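Local structure of cobalamin biosynthesis protein CobN (Mycobacterium tuberculosis, 7C6O) at residues A[53-56]-A[61-64]; A[475-480]-A[528-533]; A[634-639]-A[677-682]; A[958-963]-A[1034-1039]. The protein is the large, catalytic subunit of cobaltochelatase, the enzyme that inserts cobalt into the corrin ring during cobalamin biosynthesis, probably at the expense of ATP. All coordinates share one frame; numbering follows the deposited sequence. Where two conformers were deposited one is given.

Contact 1 of 4, residues A[53-56]-A[61-64]; sequences ISAR and NYRW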
# COMPACT_ATOMS: atom_id res chain seq x y z
N ILE A 53 -30.90 -16.68 -18.57
CA ILE A 53 -31.36 -16.22 -17.26
C ILE A 53 -32.65 -15.42 -17.41
O ILE A 53 -33.58 -15.55 -16.61
CB ILE A 53 -30.26 -15.43 -16.55
CG1 ILE A 53 -29.03 -16.32 -16.33
CG2 ILE A 53 -30.76 -14.89 -15.21
CD1 ILE A 53 -27.83 -15.58 -15.77
N SER A 54 -32.72 -14.57 -18.44
CA SER A 54 -33.96 -13.85 -18.73
C SER A 54 -35.11 -14.81 -18.97
O SER A 54 -36.24 -14.57 -18.52
CB SER A 54 -33.77 -12.93 -19.94
OG SER A 54 -32.84 -11.90 -19.67
N ALA A 55 -34.86 -15.90 -19.70
CA ALA A 55 -35.89 -16.90 -19.92
C ALA A 55 -36.31 -17.55 -18.61
O ALA A 55 -37.50 -17.79 -18.38
CB ALA A 55 -35.40 -17.95 -20.91
N ARG A 56 -35.34 -17.85 -17.74
CA ARG A 56 -35.66 -18.40 -16.42
C ARG A 56 -36.48 -17.40 -15.60
O ARG A 56 -37.47 -17.78 -14.97
CB ARG A 56 -34.38 -18.78 -15.68
CG ARG A 56 -34.61 -19.42 -14.32
CD ARG A 56 -33.29 -19.78 -13.66
NE ARG A 56 -32.55 -18.59 -13.24
CZ ARG A 56 -31.31 -18.62 -12.75
NH1 ARG A 56 -30.67 -19.77 -12.63
NH2 ARG A 56 -30.72 -17.49 -12.39
N ASN A 61 -42.70 -21.37 -19.84
CA ASN A 61 -42.26 -22.76 -19.92
C ASN A 61 -41.12 -22.85 -20.94
O ASN A 61 -41.30 -23.25 -22.09
CB ASN A 61 -43.41 -23.68 -20.29
CG ASN A 61 -43.00 -25.14 -20.30
OD1 ASN A 61 -42.01 -25.51 -19.68
ND2 ASN A 61 -43.76 -25.96 -21.01
N TYR A 62 -39.93 -22.48 -20.48
CA TYR A 62 -38.72 -22.54 -21.27
C TYR A 62 -37.82 -23.67 -20.79
O TYR A 62 -37.77 -23.97 -19.60
CB TYR A 62 -37.92 -21.23 -21.17
CG TYR A 62 -38.30 -20.09 -22.08
CD1 TYR A 62 -37.97 -20.11 -23.43
CD2 TYR A 62 -38.94 -18.96 -21.58
CE1 TYR A 62 -38.29 -19.05 -24.26
CE2 TYR A 62 -39.26 -17.90 -22.41
CZ TYR A 62 -38.93 -17.95 -23.75
OH TYR A 62 -39.25 -16.89 -24.57
N ARG A 63 -37.14 -24.31 -21.74
CA ARG A 63 -35.92 -25.04 -21.47
C ARG A 63 -34.76 -24.25 -22.06
O ARG A 63 -34.91 -23.55 -23.07
CB ARG A 63 -35.94 -26.45 -22.09
CG ARG A 63 -37.14 -27.29 -21.71
CD ARG A 63 -37.14 -27.67 -20.24
NE ARG A 63 -38.32 -28.47 -19.90
CZ ARG A 63 -39.49 -27.95 -19.55
NH1 ARG A 63 -39.63 -26.63 -19.47
NH2 ARG A 63 -40.51 -28.74 -19.26
N TRP A 64 -33.60 -24.33 -21.41
CA TRP A 64 -32.47 -23.52 -21.86
C TRP A 64 -31.17 -24.30 -21.77
O TRP A 64 -31.01 -25.18 -20.92
CB TRP A 64 -32.35 -22.23 -21.05
CG TRP A 64 -32.39 -22.45 -19.58
CD1 TRP A 64 -31.35 -22.83 -18.78
CD2 TRP A 64 -33.52 -22.30 -18.72
NE1 TRP A 64 -31.77 -22.93 -17.48
CE2 TRP A 64 -33.10 -22.61 -17.41
CE3 TRP A 64 -34.85 -21.93 -18.93
CZ2 TRP A 64 -33.96 -22.56 -16.32
CZ3 TRP A 64 -35.71 -21.88 -17.84
CH2 TRP A 64 -35.25 -22.20 -16.55
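Arg-56 sets its CB over one face of the Trp-64 indole while the rest of its stem passes out beyond the rim, a worked example of how a long charged residue can serve two surroundings. That CB lies 4.0 Å from the centroid of the six-membered ring of Trp-64 and 24° off its normal, a CH-pi contact offset toward the rim. Arg-56 CG rests 3.6 Å from Trp-64 CH2, and Arg-56 CD 3.9 Å from Trp-64 CZ2. The chain then bends at chi3 (70°), and the guanidinium turns almost perpendicular to the indole, its NH1 in a salt bridge with Asp-332. One residue earlier on helix 49-58, Ala-55 CB does the same for Tyr-62, sitting 3.9 Å from the centroid of the phenol ring, while the Tyr-62 hydroxyl is hydrogen-bonded to Leu-149 O in helix 146-161. These elements belong to the beta-alpha-beta unit 42-46, 49-58, 62-65, with strand 62-65 at the edge of a parallel four-stranded sheet. No hydrogen bond spans the two segments, which implies that dispersion and CH-pi contacts hold helix and strand together here, while the guanidinium of Arg-56 and the hydroxyl of Tyr-62 find their polar partners elsewhere.

Contact 2 of 4, residues A[475-480]-A[528-533]; sequences GPPPGE and PSHHYL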
# COMPACT_ATOMS: atom_id res chain seq x y z
N GLY A 475 -9.43 -13.94 27.71
CA GLY A 475 -10.38 -14.36 28.71
C GLY A 475 -11.79 -13.92 28.36
O GLY A 475 -12.01 -13.17 27.40
N PRO A 476 -12.77 -14.37 29.13
CA PRO A 476 -14.15 -13.94 28.88
C PRO A 476 -14.28 -12.45 29.08
O PRO A 476 -13.48 -11.83 29.81
CB PRO A 476 -14.96 -14.73 29.91
CG PRO A 476 -13.99 -15.14 30.96
CD PRO A 476 -12.67 -15.31 30.26
N PRO A 477 -15.26 -11.81 28.43
CA PRO A 477 -15.45 -10.38 28.63
C PRO A 477 -15.81 -10.10 30.08
O PRO A 477 -16.45 -10.93 30.75
CB PRO A 477 -16.60 -10.05 27.68
CG PRO A 477 -17.36 -11.33 27.56
CD PRO A 477 -16.31 -12.40 27.59
N PRO A 478 -15.42 -8.93 30.61
CA PRO A 478 -14.72 -7.83 29.93
C PRO A 478 -13.20 -7.94 29.95
O PRO A 478 -12.51 -6.95 29.70
CB PRO A 478 -15.17 -6.61 30.73
CG PRO A 478 -15.25 -7.14 32.13
CD PRO A 478 -15.75 -8.57 32.00
N GLY A 479 -12.67 -9.13 30.24
CA GLY A 479 -11.24 -9.31 30.30
C GLY A 479 -10.63 -8.83 31.60
O GLY A 479 -11.32 -8.58 32.60
N GLU A 480 -9.30 -8.68 31.58
CA GLU A 480 -8.55 -8.23 32.74
C GLU A 480 -7.70 -7.00 32.46
O GLU A 480 -6.93 -6.58 33.33
CB GLU A 480 -7.63 -9.36 33.24
CG GLU A 480 -8.37 -10.59 33.72
CD GLU A 480 -7.44 -11.78 33.91
OE1 GLU A 480 -6.48 -11.92 33.12
OE2 GLU A 480 -7.67 -12.58 34.85
N PRO A 528 -7.20 -8.47 18.90
CA PRO A 528 -7.33 -7.30 19.76
C PRO A 528 -7.96 -7.68 21.09
O PRO A 528 -8.74 -8.63 21.18
CB PRO A 528 -8.25 -6.37 18.96
CG PRO A 528 -9.05 -7.29 18.10
CD PRO A 528 -8.08 -8.39 17.72
N SER A 529 -7.59 -6.94 22.13
CA SER A 529 -8.10 -7.19 23.47
C SER A 529 -9.51 -6.63 23.62
O SER A 529 -10.01 -5.90 22.76
CB SER A 529 -7.18 -6.57 24.52
OG SER A 529 -7.26 -5.16 24.47
N HIS A 530 -10.16 -6.98 24.74
CA HIS A 530 -11.45 -6.38 25.06
C HIS A 530 -11.32 -4.87 25.26
O HIS A 530 -12.23 -4.12 24.91
CB HIS A 530 -12.05 -7.02 26.31
CG HIS A 530 -12.39 -8.47 26.15
ND1 HIS A 530 -13.40 -8.92 25.32
CD2 HIS A 530 -11.87 -9.58 26.73
CE1 HIS A 530 -13.48 -10.23 25.39
NE2 HIS A 530 -12.56 -10.66 26.24
N HIS A 531 -10.19 -4.43 25.82
CA HIS A 531 -9.97 -2.99 25.99
C HIS A 531 -9.84 -2.30 24.64
O HIS A 531 -10.40 -1.22 24.43
CB HIS A 531 -8.73 -2.75 26.85
CG HIS A 531 -8.38 -1.31 27.01
ND1 HIS A 531 -7.38 -0.70 26.29
CD2 HIS A 531 -8.91 -0.35 27.81
CE1 HIS A 531 -7.30 0.58 26.65
NE2 HIS A 531 -8.22 0.81 27.57
N TYR A 532 -9.10 -2.91 23.71
CA TYR A 532 -8.98 -2.36 22.36
C TYR A 532 -10.34 -2.22 21.71
O TYR A 532 -10.68 -1.16 21.15
CB TYR A 532 -8.06 -3.25 21.52
CG TYR A 532 -7.65 -2.65 20.19
CD1 TYR A 532 -8.55 -2.61 19.12
CD2 TYR A 532 -6.37 -2.16 19.99
CE1 TYR A 532 -8.18 -2.07 17.90
CE2 TYR A 532 -6.00 -1.62 18.76
CZ TYR A 532 -6.91 -1.58 17.73
OH TYR A 532 -6.55 -1.05 16.51
N LEU A 533 -11.15 -3.28 21.76
CA LEU A 533 -12.47 -3.23 21.13
C LEU A 533 -13.39 -2.24 21.84
O LEU A 533 -14.12 -1.49 21.19
CB LEU A 533 -13.09 -4.63 21.12
CG LEU A 533 -12.33 -5.68 20.30
CD1 LEU A 533 -12.89 -7.07 20.56
CD2 LEU A 533 -12.40 -5.35 18.82
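His-530 swings its CG anti to its own carbonyl carbon (chi1 -65°), and a chi2 of -68° then turns the imidazole so that NE2 looks at Gly-475 O while one face lies against Pro-477. The histidine occupies the first turn of helix 530-539, whose N-cap is Ser-529: the OG of Ser-529 accepts a bond from Tyr-532 N. Opposite it is the proline-rich loop 475-480, which leaves the C-terminal end of helix 464-474 through Gly-475, a residue with positive phi.

The link between the two is an imidazole-to-carbonyl hydrogen bond of 2.8 Å from His-530 NE2 to Gly-475 O. It is nearly straight, at 164° about the hydrogen, and the oxygen sits in the plane of the ring, although the donor is tilted out of the plane of the carbonyl. Over one face, Pro-477 CA makes a CH-pi contact 3.9 Å from the centroid of the His-530 ring, and Pro-477 CB adds a touch at CE1. The second ring nitrogen, ND1, is hydrogen-bonded to Tyr-455 OH on helix 452-459, so both nitrogens are engaged and the rotation of the imidazole is fixed from two directions. Phe-459, from the same helix, meets the ring edge-to-face.

The loop is itself shaped by a cis peptide before Pro-478 and by a bond from Gly-479 N to Pro-476 O. Beyond the cis bond the chain passes close to the base of the histidine, where Pro-478 O comes within 3.4 Å of His-530 CB.

Contact 3 of 4, residues A[634-639]-A[677-682]; sequences DEHASV and SFDDML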
# COMPACT_ATOMS: atom_id res chain seq x y z
N ASP A 634 41.60 18.72 -1.19
CA ASP A 634 41.91 19.79 -2.13
C ASP A 634 43.39 20.13 -2.10
O ASP A 634 44.01 20.32 -3.16
CB ASP A 634 41.07 21.03 -1.82
CG ASP A 634 39.59 20.81 -2.01
OD1 ASP A 634 39.22 19.82 -2.69
OD2 ASP A 634 38.80 21.62 -1.50
N GLU A 635 43.97 20.22 -0.91
CA GLU A 635 45.40 20.49 -0.80
C GLU A 635 46.22 19.37 -1.42
O GLU A 635 47.24 19.63 -2.07
CB GLU A 635 45.78 20.69 0.67
CG GLU A 635 47.24 21.05 0.90
CD GLU A 635 47.54 21.39 2.35
OE1 GLU A 635 46.59 21.44 3.15
OE2 GLU A 635 48.72 21.61 2.68
N HIS A 636 45.78 18.12 -1.25
CA HIS A 636 46.48 17.00 -1.86
C HIS A 636 46.49 17.13 -3.38
O HIS A 636 47.51 16.87 -4.03
CB HIS A 636 45.83 15.68 -1.44
CG HIS A 636 46.44 14.47 -2.07
ND1 HIS A 636 46.05 14.00 -3.31
CD2 HIS A 636 47.41 13.64 -1.64
CE1 HIS A 636 46.75 12.93 -3.61
NE2 HIS A 636 47.59 12.69 -2.62
N ALA A 637 45.36 17.54 -3.97
CA ALA A 637 45.30 17.70 -5.42
C ALA A 637 46.26 18.78 -5.89
O ALA A 637 46.89 18.64 -6.95
CB ALA A 637 43.87 18.02 -5.85
N SER A 638 46.39 19.86 -5.12
CA SER A 638 47.32 20.92 -5.50
C SER A 638 48.76 20.46 -5.40
O SER A 638 49.58 20.74 -6.29
CB SER A 638 47.09 22.15 -4.63
OG SER A 638 45.76 22.63 -4.76
N VAL A 639 49.10 19.74 -4.33
CA VAL A 639 50.46 19.24 -4.17
C VAL A 639 50.80 18.24 -5.27
O VAL A 639 51.92 18.24 -5.81
CB VAL A 639 50.64 18.63 -2.77
CG1 VAL A 639 52.01 17.99 -2.63
CG2 VAL A 639 50.45 19.69 -1.70
N SER A 677 49.95 3.11 -3.52
CA SER A 677 48.52 2.86 -3.65
C SER A 677 47.68 3.87 -2.89
O SER A 677 46.45 3.78 -2.91
CB SER A 677 48.18 1.44 -3.17
OG SER A 677 48.69 0.46 -4.07
N PHE A 678 48.31 4.83 -2.22
CA PHE A 678 47.59 5.75 -1.34
C PHE A 678 46.69 6.69 -2.14
O PHE A 678 45.54 6.94 -1.74
CB PHE A 678 48.58 6.54 -0.49
CG PHE A 678 47.97 7.20 0.71
CD1 PHE A 678 47.99 6.57 1.95
CD2 PHE A 678 47.38 8.45 0.61
CE1 PHE A 678 47.43 7.17 3.06
CE2 PHE A 678 46.82 9.06 1.72
CZ PHE A 678 46.85 8.42 2.94
N ASP A 679 47.19 7.23 -3.25
CA ASP A 679 46.40 8.17 -4.04
C ASP A 679 45.19 7.50 -4.68
O ASP A 679 44.16 8.15 -4.86
CB ASP A 679 47.27 8.83 -5.10
CG ASP A 679 48.34 9.72 -4.50
OD1 ASP A 679 48.33 9.90 -3.26
OD2 ASP A 679 49.20 10.22 -5.26
N ASP A 680 45.31 6.22 -5.04
CA ASP A 680 44.15 5.49 -5.54
C ASP A 680 43.11 5.33 -4.44
O ASP A 680 41.90 5.40 -4.71
CB ASP A 680 44.57 4.13 -6.08
CG ASP A 680 43.43 3.38 -6.73
OD1 ASP A 680 42.47 4.03 -7.20
OD2 ASP A 680 43.48 2.13 -6.77
N MET A 681 43.55 5.12 -3.21
CA MET A 681 42.63 5.05 -2.08
C MET A 681 41.90 6.37 -1.89
O MET A 681 40.72 6.39 -1.52
CB MET A 681 43.38 4.66 -0.81
CG MET A 681 42.52 4.55 0.44
SD MET A 681 42.39 6.11 1.33
CE MET A 681 44.11 6.43 1.74
N LEU A 682 42.57 7.50 -2.16
CA LEU A 682 41.93 8.80 -1.99
C LEU A 682 40.85 9.03 -3.04
O LEU A 682 39.92 9.80 -2.79
CB LEU A 682 42.97 9.91 -2.05
CG LEU A 682 43.99 9.95 -0.91
CD1 LEU A 682 44.91 11.14 -1.06
CD2 LEU A 682 43.28 9.98 0.44
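His-636 reaches from helix 624-642 toward helix 675-694 and is met there in two quite different ways, one polar and one apolar. Its NE2 donates a hydrogen bond of 3.0 Å to Asp-679 OD1. The bond is bent, at 137° about the hydrogen, and the histidine approaches OD1 from well above the carboxylate plane, 62° out of it. Ring and carboxylate stand almost perpendicular, and the hydrogen bond is far from ideal in direction. Leu-682 supplies the second touch: its CD1 methyl stands over the middle of one imidazole face, 3.5 Å from the centroid of the His-636 ring, as a close CH-pi contact.

The reach of the histidine comes from its first torsion, which carries CG away from the backbone N (chi1 178°) and extends the ring across the gap; the nearest CA atoms, those of His-636 and Asp-679, are 9.1 Å apart. Asp-679 and Leu-682, three residues apart on their helix, both approach the same imidazole, one at its edge and the other over its face.

Further out, the carboxylate has a stronger partner than the histidine. Arg-651 NE, on helix 647-660, forms a salt bridge with the same OD1, so that one oxygen is shared by a cationic group and an imidazole N-H. That positive charge may somewhat temper the pull of the aspartate on the ring. Helix 647-660 also packs on His-636, through Leu-647 and Ile-650.

The whole is a His-carboxylate hydrogen bond joining two helices of an all-helical part of the chain, with a third helix contributing both the counter-charge and the apolar packing.

Contact 4 of 4, residues A[958-963]-A[1034-1039]; sequences AVRLVA and YGRDLD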
# COMPACT_ATOMS: atom_id res chain seq x y z
N ALA A 958 8.40 -18.41 -11.83
CA ALA A 958 9.75 -18.25 -12.37
C ALA A 958 10.73 -19.22 -11.73
O ALA A 958 11.58 -19.80 -12.42
CB ALA A 958 10.22 -16.81 -12.18
N VAL A 959 10.63 -19.41 -10.41
CA VAL A 959 11.50 -20.36 -9.72
C VAL A 959 11.29 -21.76 -10.26
O VAL A 959 12.25 -22.47 -10.59
CB VAL A 959 11.26 -20.30 -8.20
CG1 VAL A 959 12.02 -21.42 -7.51
CG2 VAL A 959 11.66 -18.95 -7.65
N ARG A 960 10.03 -22.20 -10.34
CA ARG A 960 9.75 -23.53 -10.85
C ARG A 960 10.14 -23.66 -12.32
O ARG A 960 10.57 -24.73 -12.75
CB ARG A 960 8.27 -23.86 -10.65
CG ARG A 960 7.91 -24.17 -9.20
CD ARG A 960 6.44 -24.49 -9.03
NE ARG A 960 5.61 -23.29 -9.06
CZ ARG A 960 4.86 -22.93 -10.09
NH1 ARG A 960 4.82 -23.67 -11.19
NH2 ARG A 960 4.14 -21.81 -10.02
N LEU A 961 9.99 -22.58 -13.09
CA LEU A 961 10.42 -22.58 -14.48
C LEU A 961 11.89 -22.96 -14.60
O LEU A 961 12.25 -23.91 -15.30
CB LEU A 961 10.17 -21.20 -15.10
CG LEU A 961 9.77 -21.05 -16.57
CD1 LEU A 961 9.74 -19.58 -16.95
CD2 LEU A 961 10.68 -21.83 -17.50
N VAL A 962 12.77 -22.21 -13.92
CA VAL A 962 14.20 -22.44 -14.06
C VAL A 962 14.68 -23.66 -13.28
O VAL A 962 15.71 -24.24 -13.64
CB VAL A 962 15.01 -21.21 -13.63
CG1 VAL A 962 14.68 -20.03 -14.52
CG2 VAL A 962 14.74 -20.86 -12.17
N ALA A 963 13.97 -24.07 -12.23
CA ALA A 963 14.35 -25.28 -11.52
C ALA A 963 14.21 -26.51 -12.41
O ALA A 963 14.92 -27.50 -12.23
CB ALA A 963 13.52 -25.44 -10.25
N TYR A 1034 4.50 -19.19 0.38
CA TYR A 1034 3.51 -18.67 -0.54
C TYR A 1034 3.85 -19.08 -1.97
O TYR A 1034 5.02 -19.27 -2.32
CB TYR A 1034 3.39 -17.14 -0.43
CG TYR A 1034 2.69 -16.72 0.83
CD1 TYR A 1034 1.31 -16.59 0.87
CD2 TYR A 1034 3.40 -16.51 2.01
CE1 TYR A 1034 0.65 -16.23 2.03
CE2 TYR A 1034 2.75 -16.15 3.18
CZ TYR A 1034 1.38 -16.01 3.18
OH TYR A 1034 0.73 -15.65 4.34
N GLY A 1035 2.81 -19.21 -2.78
CA GLY A 1035 2.91 -19.73 -4.13
C GLY A 1035 1.82 -20.74 -4.40
O GLY A 1035 0.95 -21.00 -3.58
N ARG A 1036 1.89 -21.33 -5.60
CA ARG A 1036 0.88 -22.29 -6.01
C ARG A 1036 0.87 -23.51 -5.10
O ARG A 1036 1.92 -24.13 -4.87
CB ARG A 1036 1.11 -22.72 -7.46
CG ARG A 1036 0.95 -21.61 -8.49
CD ARG A 1036 0.89 -22.19 -9.91
NE ARG A 1036 1.10 -21.18 -10.94
CZ ARG A 1036 0.12 -20.51 -11.54
NH1 ARG A 1036 -1.14 -20.74 -11.21
NH2 ARG A 1036 0.41 -19.61 -12.47
N ASP A 1037 -0.31 -23.84 -4.57
CA ASP A 1037 -0.51 -24.95 -3.64
C ASP A 1037 0.26 -24.75 -2.33
O ASP A 1037 0.46 -25.71 -1.58
CB ASP A 1037 -0.14 -26.30 -4.26
CG ASP A 1037 -0.97 -26.61 -5.50
OD1 ASP A 1037 -2.17 -26.28 -5.50
OD2 ASP A 1037 -0.41 -27.17 -6.46
N LEU A 1038 0.69 -23.53 -2.04
CA LEU A 1038 1.31 -23.20 -0.77
C LEU A 1038 0.39 -22.34 0.09
O LEU A 1038 -0.04 -22.77 1.16
CB LEU A 1038 2.66 -22.49 -1.00
CG LEU A 1038 3.70 -23.34 -1.73
CD1 LEU A 1038 4.96 -22.54 -2.01
CD2 LEU A 1038 4.03 -24.59 -0.92
N ASP A 1039 0.09 -21.12 -0.36
CA ASP A 1039 -0.98 -20.28 0.20
C ASP A 1039 -0.80 -20.00 1.69
O ASP A 1039 -1.77 -19.89 2.43
CB ASP A 1039 -2.35 -20.92 -0.06
CG ASP A 1039 -2.63 -21.12 -1.53
OD1 ASP A 1039 -2.34 -20.21 -2.33
OD2 ASP A 1039 -3.13 -22.21 -1.90
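The loop of a beta-hairpin, between the antiparallel strands 1032-1034 and 1041-1042, here meets the C-terminal part of helix 949-963. Arg-960 comes from the helix and Arg-1036 from the loop, and they meet through nitrogens that are both donors: Arg-960 NH2 lies 3.2 Å from Arg-1036 NE, with no hydrogen bond between them. Both nitrogens form salt bridges with OD1 of Asp-957, which is consistent with their close approach: the two guanidinium groups gather round one carboxylate. Arg-960 NH2 also lies 3.3 Å from Arg-1036 CD, riding against the methylene stem. The two chains cross at about a right angle, and their guanidinium planes are 82° apart; the Arg-960 nitrogen is at the edge of the Arg-1036 group. A bend at chi3 (-77°) turns the Arg-960 head, while Arg-1036 runs extended from CG to NE. A second acid, Asp-956, pairs through OD2 with Arg-960 NE and accepts from the backbone N of Arg-1036. The contact lies at the surface, with Arg-989 of helix 988-991 bonding to Arg-1036 O and touching Arg-960, and with strand 1032-1034 running on beside strand 995-997 in the mixed sheet.

How the contacts relate
The four contacts follow one another along the chain without overlap and touch nowhere, each lying in a separate part of a large subunit. Contact 1 closes a beta-alpha-beta unit in the N-terminal region, the region that also carries the sodium ion at Asp-125 and Ser-127. Contact 3 lies on the opposite side of the chain's centre, about 89 Å away between centres. Contacts 2 and 4 are nearer the middle, with centres about 41 Å apart and nearest atoms about 18 Å apart, the closest approach of any two. Contacts 2, 3 and 4 all belong to the part of the chain related to CobN and magnesium chelatases. Together the four contrast apolar packing with histidine hydrogen bonding and shared-carboxylate salt bridging.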